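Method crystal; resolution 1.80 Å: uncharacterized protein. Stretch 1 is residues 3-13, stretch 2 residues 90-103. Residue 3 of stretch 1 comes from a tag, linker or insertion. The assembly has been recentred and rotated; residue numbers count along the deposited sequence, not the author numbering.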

ATOM      1  N   ALA A   3      -6.621 -23.626   4.740  1.00 58.89           N
ATOM      2  CA  ALA A   3      -7.748 -22.694   4.702  1.00 62.23           C
ATOM      3  C   ALA A   3      -7.395 -21.317   5.249  1.00 60.48           C
ATOM      4  O   ALA A   3      -7.781 -20.293   4.687  1.00 57.91           O
ATOM      5  CB  ALA A   3      -8.936 -23.265   5.463  1.00 64.27           C
HETATM    6  N   MSE A   4      -6.672 -21.285   6.358  1.00 56.68           N
HETATM    7  CA  MSE A   4      -6.412 -20.006   6.999  1.00 55.74           C
HETATM    8  C   MSE A   4      -5.490 -19.133   6.140  1.00 46.76           C
HETATM    9  O   MSE A   4      -5.577 -17.908   6.166  1.00 46.55           O
HETATM   10  CB  MSE A   4      -5.859 -20.216   8.399  1.00 63.76           C
HETATM   11  CG  MSE A   4      -4.368 -20.154   8.499  1.00 68.97           C
HETATM   12 SE   MSE A   4      -4.032 -19.348  10.055  1.00 94.77          SE
HETATM   13  CE  MSE A   4      -5.398 -18.182  10.037  1.00 71.24           C
ATOM     14  N   THR A   5      -4.625 -19.777   5.364  1.00 41.45           N
ATOM     15  CA  THR A   5      -3.759 -19.073   4.425  1.00 43.66           C
ATOM     16  C   THR A   5      -4.592 -18.484   3.292  1.00 49.47           C
ATOM     17  O   THR A   5      -4.393 -17.335   2.864  1.00 41.05           O
ATOM     18  CB  THR A   5      -2.707 -20.041   3.852  1.00 43.08           C
ATOM     19  OG1 THR A   5      -1.929 -20.581   4.931  1.00 42.68           O
ATOM     20  CG2 THR A   5      -1.797 -19.329   2.845  1.00 40.45           C
ATOM     21  N   ARG A   6      -5.539 -19.278   2.803  1.00 46.60           N
ATOM     22  CA  ARG A   6      -6.389 -18.841   1.704  1.00 49.00           C
ATOM     23  C   ARG A   6      -7.284 -17.698   2.163  1.00 49.14           C
ATOM     24  O   ARG A   6      -7.606 -16.797   1.393  1.00 48.23           O
ATOM     25  CB  ARG A   6      -7.218 -20.016   1.151  1.00 54.43           C
ATOM     26  CG  ARG A   6      -6.373 -21.115   0.496  1.00 67.95           C
ATOM     27  CD  ARG A   6      -7.226 -22.080  -0.336  1.00 88.54           C
ATOM     28  NE  ARG A   6      -6.413 -23.037  -1.097  1.00104.16           N
ATOM     29  CZ  ARG A   6      -6.858 -23.763  -2.125  1.00113.46           C
ATOM     30  NH1 ARG A   6      -8.116 -23.646  -2.538  1.00115.13           N
ATOM     31  NH2 ARG A   6      -6.042 -24.605  -2.751  1.00115.26           N
ATOM     32  N   GLU A   7      -7.654 -17.715   3.433  1.00 43.33           N
ATOM     33  CA  GLU A   7      -8.569 -16.716   3.961  1.00 47.90           C
ATOM     34  C   GLU A   7      -7.863 -15.422   4.369  1.00 48.11           C
ATOM     35  O   GLU A   7      -8.494 -14.376   4.468  1.00 52.02           O
ATOM     36  CB  GLU A   7      -9.329 -17.303   5.153  1.00 58.59           C
ATOM     37  CG  GLU A   7     -10.561 -16.530   5.592  1.00 77.57           C
ATOM     38  CD  GLU A   7     -11.445 -17.342   6.540  1.00 94.43           C
ATOM     39  OE1 GLU A   7     -11.209 -18.566   6.671  1.00 97.09           O
ATOM     40  OE2 GLU A   7     -12.372 -16.763   7.154  1.00 99.56           O
ATOM     41  N   ALA A   8      -6.558 -15.493   4.624  1.00 37.99           N
ATOM     42  CA  ALA A   8      -5.854 -14.357   5.215  1.00 33.64           C
ATOM     43  C   ALA A   8      -5.232 -13.429   4.159  1.00 34.10           C
ATOM     44  O   ALA A   8      -4.195 -12.816   4.403  1.00 36.06           O
ATOM     45  CB  ALA A   8      -4.795 -14.830   6.232  1.00 32.53           C
ATOM     46  N   THR A   9      -5.882 -13.323   3.004  1.00 30.76           N
ATOM     47  CA  THR A   9      -5.391 -12.451   1.918  1.00 33.93           C
ATOM     48  C   THR A   9      -5.100 -11.044   2.426  1.00 36.17           C
ATOM     49  O   THR A   9      -5.902 -10.466   3.160  1.00 34.49           O
ATOM     50  CB  THR A   9      -6.403 -12.387   0.756  1.00 33.26           C
ATOM     51  OG1 THR A   9      -6.525 -13.697   0.198  1.00 37.86           O
ATOM     52  CG2 THR A   9      -5.949 -11.395  -0.335  1.00 32.32           C
ATOM     53  N   ILE A  10      -3.943 -10.500   2.047  1.00 28.26           N
ATOM     54  CA  ILE A  10      -3.542  -9.172   2.511  1.00 26.88           C
ATOM     55  C   ILE A  10      -3.936  -8.150   1.433  1.00 27.67           C
ATOM     56  O   ILE A  10      -3.765  -8.407   0.251  1.00 28.96           O
ATOM     57  CB  ILE A  10      -2.032  -9.126   2.780  1.00 29.44           C
ATOM     58  CG1 ILE A  10      -1.683 -10.032   3.972  1.00 33.75           C
ATOM     59  CG2 ILE A  10      -1.569  -7.688   3.065  1.00 28.90           C
ATOM     60  CD1 ILE A  10      -2.086  -9.465   5.350  1.00 34.73           C
ATOM     61  N   ARG A  11      -4.495  -7.016   1.859  1.00 27.12           N
ATOM     62  CA  ARG A  11      -4.954  -5.980   0.938  1.00 30.54           C
ATOM     63  C   ARG A  11      -4.397  -4.627   1.367  1.00 26.88           C
ATOM     64  O   ARG A  11      -4.675  -4.164   2.473  1.00 29.39           O
ATOM     65  CB  ARG A  11      -6.477  -5.924   0.952  1.00 33.61           C
ATOM     66  CG  ARG A  11      -7.109  -7.211   0.447  1.00 37.15           C
ATOM     67  CD  ARG A  11      -8.634  -7.156   0.494  1.00 43.40           C
ATOM     68  NE  ARG A  11      -9.186  -8.385  -0.074  1.00 55.87           N
ATOM     69  CZ  ARG A  11      -9.479  -9.457   0.651  1.00 61.69           C
ATOM     70  NH1 ARG A  11      -9.302  -9.422   1.959  1.00 55.83           N
ATOM     71  NH2 ARG A  11      -9.956 -10.552   0.075  1.00 66.60           N
ATOM     72  N   GLN A  12      -3.608  -3.999   0.505  1.00 27.21           N
ATOM     73  CA  GLN A  12      -2.930  -2.781   0.906  1.00 22.65           C
ATOM     74  C   GLN A  12      -2.997  -1.755  -0.193  1.00 24.32           C
ATOM     75  O   GLN A  12      -3.027  -2.096  -1.371  1.00 25.92           O
ATOM     76  CB  GLN A  12      -1.457  -3.047   1.239  1.00 26.36           C
ATOM     77  CG  GLN A  12      -1.270  -3.821   2.561  1.00 24.78           C
ATOM     78  CD  GLN A  12       0.193  -3.923   2.965  1.00 29.32           C
ATOM     79  OE1 GLN A  12       1.080  -3.389   2.287  1.00 29.47           O
ATOM     80  NE2 GLN A  12       0.451  -4.617   4.070  1.00 29.18           N
ATOM     81  N   ILE A  13      -3.024  -0.498   0.219  1.00 24.23           N
ATOM     82  CA  ILE A  13      -2.916   0.621  -0.705  1.00 24.82           C
ATOM     83  C   ILE A  13      -1.646   1.353  -0.299  1.00 26.89           C
ATOM     84  O   ILE A  13      -1.483   1.710   0.870  1.00 25.25           O
ATOM     85  CB  ILE A  13      -4.114   1.586  -0.549  1.00 25.19           C
ATOM     86  CG1 ILE A  13      -5.436   0.880  -0.923  1.00 25.90           C
ATOM     87  CG2 ILE A  13      -3.877   2.869  -1.374  1.00 26.73           C
ATOM     88  CD1 ILE A  13      -6.717   1.677  -0.536  1.00 25.72           C
TER
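Stretch 2 90-103: TMQMTLQQVVNQEL

How do the two backbones run past each other? Stretch 2 is helical from Thr-90 to Leu-103, part of a longer helix that extends beyond it at both ends, and its i to i+4 backbone hydrogen bonds are regular, as in Leu-95 N to Met-91 O at 2.9 Å. Stretch 1 changes form along its length: residues 3–7 are helical, Ala-8 is the first to leave helical phi/psi, and a strand begins at Ile-10. That strand and the stretch 2 helix approach to 9.7 Å between axes, with an angle of 141° between their N-to-C directions, so they run roughly antiparallel but clearly skewed. The nearest CA atoms give the register: the CA of Met-4 lies 8.9 Å from the CA of Val-99, that of Ala-8 is 7.4 Å from the CA of Val-98, and that of Ile-10 is 6.8 Å from the CA of Met-91.

What fills the space between strand and helix? Ile-10 has the largest covered area of any residue in the contact. Both chi angles are m, and the side chain packs against residues about one turn of helix apart: CG1 of Ile-10 lies 3.8 Å from CG of Met-91, a selenomethionine, while CD1 of Ile-10 is 3.8 Å from CG of Leu-95 and equally 3.8 Å from CG2 of Thr-94. Neighbours Thr-9 and Arg-11 do not touch the helix.

How does the contact continue where stretch 1 turns from helix to strand? The small side chain of Ala-8 points toward stretch 2, its CB 4.0 Å from CD2 of Leu-95 and 4.3 Å from CG1 of Val-98. Leu-95 starts out sideways from its CA, but its end comes nearer. One turn of helix before Ala-8, the selenomethionine Met-4 reaches across with its methyl: CE of Met-4 sits 3.9 Å from CG1 of Val-98 and 3.6 Å from CG of Glu-102, meeting the aliphatic part of that acidic side chain.

Where does the contact become polar? At the start of stretch 2, the extended side chain of Gln-12 brings its NE2 to 2.9 Å from OG1 of Thr-90 and 3.5 Å from the backbone N of Met-91. A water also joins the two stretches, accepting a hydrogen bond from NE2 of Gln-12 at 3.0 Å and hydrogen-bonded to OG1 of Thr-94 at 2.9 Å. The amide and the water thus form a small polar patch beside the apolar packing of Ile-10.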

ATOM      1  N   THR A  90       3.953  -4.093   7.795  1.00 29.58           N
ATOM      2  CA  THR A  90       2.509  -4.009   8.024  1.00 30.56           C
ATOM      3  C   THR A  90       1.798  -5.349   7.719  1.00 27.04           C
ATOM      4  O   THR A  90       0.856  -5.713   8.425  1.00 33.35           O
ATOM      5  CB  THR A  90       1.829  -2.820   7.225  1.00 27.39           C
ATOM      6  OG1 THR A  90       2.102  -2.951   5.818  1.00 28.02           O
ATOM      7  CG2 THR A  90       2.344  -1.457   7.721  1.00 27.23           C
HETATM    8  N   MSE A  91       2.255  -6.083   6.700  1.00 28.94           N
HETATM    9  CA  MSE A  91       1.728  -7.440   6.434  1.00 29.78           C
HETATM   10  C   MSE A  91       1.969  -8.324   7.664  1.00 31.75           C
HETATM   11  O   MSE A  91       1.071  -9.024   8.148  1.00 29.70           O
HETATM   12  CB  MSE A  91       2.352  -8.057   5.146  1.00 33.29           C
HETATM   13  CG  MSE A  91       1.973  -9.545   4.831  1.00 41.56           C
HETATM   14 SE   MSE A  91       2.136 -10.049   3.066  1.00 31.74          SE
HETATM   15  CE  MSE A  91       3.125  -8.629   2.561  1.00 28.04           C
ATOM     16  N   GLN A  92       3.168  -8.239   8.214  1.00 31.07           N
ATOM     17  CA  GLN A  92       3.486  -9.020   9.412  1.00 34.01           C
ATOM     18  C   GLN A  92       2.567  -8.670  10.584  1.00 34.51           C
ATOM     19  O   GLN A  92       2.027  -9.557  11.228  1.00 35.20           O
ATOM     20  CB  GLN A  92       4.944  -8.851   9.822  1.00 39.26           C
ATOM     21  CG  GLN A  92       5.282  -9.678  11.067  1.00 56.26           C
ATOM     22  CD  GLN A  92       6.709  -9.503  11.549  1.00 75.11           C
ATOM     23  OE1 GLN A  92       7.350  -8.480  11.300  1.00 81.89           O
ATOM     24  NE2 GLN A  92       7.213 -10.508  12.252  1.00 84.28           N
HETATM   25  N   MSE A  93       2.380  -7.379  10.862  1.00 32.44           N
HETATM   26  CA  MSE A  93       1.482  -6.980  11.943  1.00 33.17           C
HETATM   27  C   MSE A  93       0.035  -7.443  11.739  1.00 32.46           C
HETATM   28  O   MSE A  93      -0.626  -7.901  12.682  1.00 32.80           O
HETATM   29  CB  MSE A  93       1.561  -5.454  12.188  1.00 35.59           C
HETATM   30  CG  MSE A  93       2.866  -5.044  12.889  1.00 45.93           C
HETATM   31 SE   MSE A  93       3.082  -3.261  13.209  1.00 49.29          SE
HETATM   32  CE  MSE A  93       3.307  -2.615  11.570  1.00 40.06           C
ATOM     33  N   THR A  94      -0.463  -7.320  10.510  1.00 29.55           N
ATOM     34  CA  THR A  94      -1.822  -7.734  10.218  1.00 30.02           C
ATOM     35  C   THR A  94      -1.973  -9.249  10.439  1.00 32.79           C
ATOM     36  O   THR A  94      -2.950  -9.717  11.033  1.00 31.03           O
ATOM     37  CB  THR A  94      -2.205  -7.372   8.769  1.00 30.51           C
ATOM     38  OG1 THR A  94      -2.208  -5.933   8.632  1.00 28.71           O
ATOM     39  CG2 THR A  94      -3.585  -7.908   8.425  1.00 31.38           C
ATOM     40  N   LEU A  95      -1.002 -10.009   9.953  1.00 28.64           N
ATOM     41  CA  LEU A  95      -1.070 -11.468  10.086  1.00 31.01           C
ATOM     42  C   LEU A  95      -0.922 -11.930  11.542  1.00 31.95           C
ATOM     43  O   LEU A  95      -1.518 -12.939  11.955  1.00 34.68           O
ATOM     44  CB  LEU A  95      -0.028 -12.132   9.177  1.00 31.32           C
ATOM     45  CG  LEU A  95      -0.343 -11.951   7.690  1.00 32.25           C
ATOM     46  CD1 LEU A  95       0.853 -12.417   6.879  1.00 31.22           C
ATOM     47  CD2 LEU A  95      -1.611 -12.738   7.305  1.00 31.33           C
ATOM     48  N   GLN A  96      -0.131 -11.201  12.326  1.00 32.65           N
ATOM     49  CA  GLN A  96      -0.019 -11.507  13.748  1.00 36.66           C
ATOM     50  C   GLN A  96      -1.377 -11.349  14.413  1.00 40.53           C
ATOM     51  O   GLN A  96      -1.756 -12.145  15.267  1.00 36.56           O
ATOM     52  CB  GLN A  96       1.027 -10.621  14.438  1.00 40.86           C
ATOM     53  CG  GLN A  96       2.452 -10.957  14.035  1.00 48.65           C
ATOM     54  CD  GLN A  96       3.490  -9.986  14.579  1.00 61.89           C
ATOM     55  OE1 GLN A  96       4.640 -10.362  14.782  1.00 68.48           O
ATOM     56  NE2 GLN A  96       3.099  -8.729  14.791  1.00 59.31           N
ATOM     57  N   GLN A  97      -2.115 -10.322  14.008  1.00 36.64           N
ATOM     58  CA  GLN A  97      -3.441 -10.084  14.563  1.00 39.42           C
ATOM     59  C   GLN A  97      -4.382 -11.195  14.144  1.00 36.07           C
ATOM     60  O   GLN A  97      -5.181 -11.667  14.944  1.00 38.49           O
ATOM     61  CB  GLN A  97      -4.004  -8.719  14.108  1.00 42.90           C
ATOM     62  CG  GLN A  97      -3.090  -7.525  14.407  1.00 48.54           C
ATOM     63  CD  GLN A  97      -3.505  -6.218  13.682  1.00 72.26           C
ATOM     64  OE1 GLN A  97      -4.042  -6.230  12.557  1.00 63.67           O
ATOM     65  NE2 GLN A  97      -3.241  -5.087  14.333  1.00 71.75           N
ATOM     66  N   VAL A  98      -4.311 -11.597  12.877  1.00 36.05           N
ATOM     67  CA  VAL A  98      -5.147 -12.685  12.384  1.00 34.71           C
ATOM     68  C   VAL A  98      -4.908 -13.965  13.178  1.00 36.09           C
ATOM     69  O   VAL A  98      -5.854 -14.655  13.587  1.00 36.44           O
ATOM     70  CB  VAL A  98      -4.906 -12.960  10.876  1.00 36.09           C
ATOM     71  CG1 VAL A  98      -5.563 -14.270  10.451  1.00 38.62           C
ATOM     72  CG2 VAL A  98      -5.425 -11.789  10.037  1.00 39.60           C
ATOM     73  N   VAL A  99      -3.636 -14.281  13.396  1.00 31.14           N
ATOM     74  CA  VAL A  99      -3.300 -15.529  14.091  1.00 35.09           C
ATOM     75  C   VAL A  99      -3.737 -15.465  15.553  1.00 36.23           C
ATOM     76  O   VAL A  99      -4.244 -16.445  16.113  1.00 37.61           O
ATOM     77  CB  VAL A  99      -1.810 -15.857  13.967  1.00 40.34           C
ATOM     78  CG1 VAL A  99      -1.428 -16.972  14.923  1.00 42.12           C
ATOM     79  CG2 VAL A  99      -1.479 -16.250  12.538  1.00 38.31           C
ATOM     80  N   ASN A 100      -3.565 -14.302  16.161  1.00 35.73           N
ATOM     81  CA  ASN A 100      -4.006 -14.129  17.540  1.00 36.45           C
ATOM     82  C   ASN A 100      -5.519 -14.351  17.677  1.00 36.42           C
ATOM     83  O   ASN A 100      -5.979 -15.046  18.576  1.00 37.04           O
ATOM     84  CB  ASN A 100      -3.595 -12.761  18.069  1.00 38.05           C
ATOM     85  CG  ASN A 100      -3.714 -12.675  19.567  1.00 58.86           C
ATOM     86  OD1 ASN A 100      -2.989 -13.359  20.299  1.00 62.00           O
ATOM     87  ND2 ASN A 100      -4.639 -11.843  20.041  1.00 64.81           N
ATOM     88  N   GLN A 101      -6.298 -13.780  16.763  1.00 37.74           N
ATOM     89  CA  GLN A 101      -7.742 -14.019  16.758  1.00 38.26           C
ATOM     90  C   GLN A 101      -8.155 -15.488  16.576  1.00 40.62           C
ATOM     91  O   GLN A 101      -9.157 -15.935  17.136  1.00 45.46           O
ATOM     92  CB  GLN A 101      -8.403 -13.157  15.670  1.00 47.27           C
ATOM     93  CG  GLN A 101      -9.628 -12.422  16.158  1.00 65.72           C
ATOM     94  CD  GLN A 101      -9.350 -11.566  17.386  1.00 75.75           C
ATOM     95  OE1 GLN A 101      -8.296 -10.931  17.493  1.00 82.54           O
ATOM     96  NE2 GLN A 101     -10.293 -11.550  18.321  1.00 76.29           N
ATOM     97  N   GLU A 102      -7.405 -16.228  15.765  1.00 38.96           N
ATOM     98  CA  GLU A 102      -7.673 -17.640  15.548  1.00 39.55           C
ATOM     99  C   GLU A 102      -7.354 -18.410  16.815  1.00 35.85           C
ATOM    100  O   GLU A 102      -8.077 -19.330  17.195  1.00 41.98           O
ATOM    101  CB  GLU A 102      -6.809 -18.179  14.400  1.00 44.60           C
ATOM    102  CG  GLU A 102      -7.399 -18.012  13.033  1.00 59.70           C
ATOM    103  CD  GLU A 102      -8.677 -18.805  12.881  1.00 68.97           C
ATOM    104  OE1 GLU A 102      -8.602 -20.055  12.801  1.00 65.60           O
ATOM    105  OE2 GLU A 102      -9.755 -18.173  12.862  1.00 75.17           O
ATOM    106  N   LEU A 103      -6.255 -18.039  17.457  1.00 36.65           N
ATOM    107  CA  LEU A 103      -5.853 -18.690  18.704  1.00 36.99           C
ATOM    108  C   LEU A 103      -6.956 -18.547  19.748  1.00 42.58           C
ATOM    109  O   LEU A 103      -7.284 -19.496  20.467  1.00 45.22           O
ATOM    110  CB  LEU A 103      -4.558 -18.086  19.245  1.00 46.65           C
ATOM    111  CG  LEU A 103      -3.271 -18.628  18.627  1.00 53.72           C
ATOM    112  CD1 LEU A 103      -2.056 -17.780  19.000  1.00 49.15           C
ATOM    113  CD2 LEU A 103      -3.068 -20.085  19.049  1.00 56.19           C
TER
HETATM  114  O   HOH W   1      -1.781  -5.536   5.842  1.00 31.77           O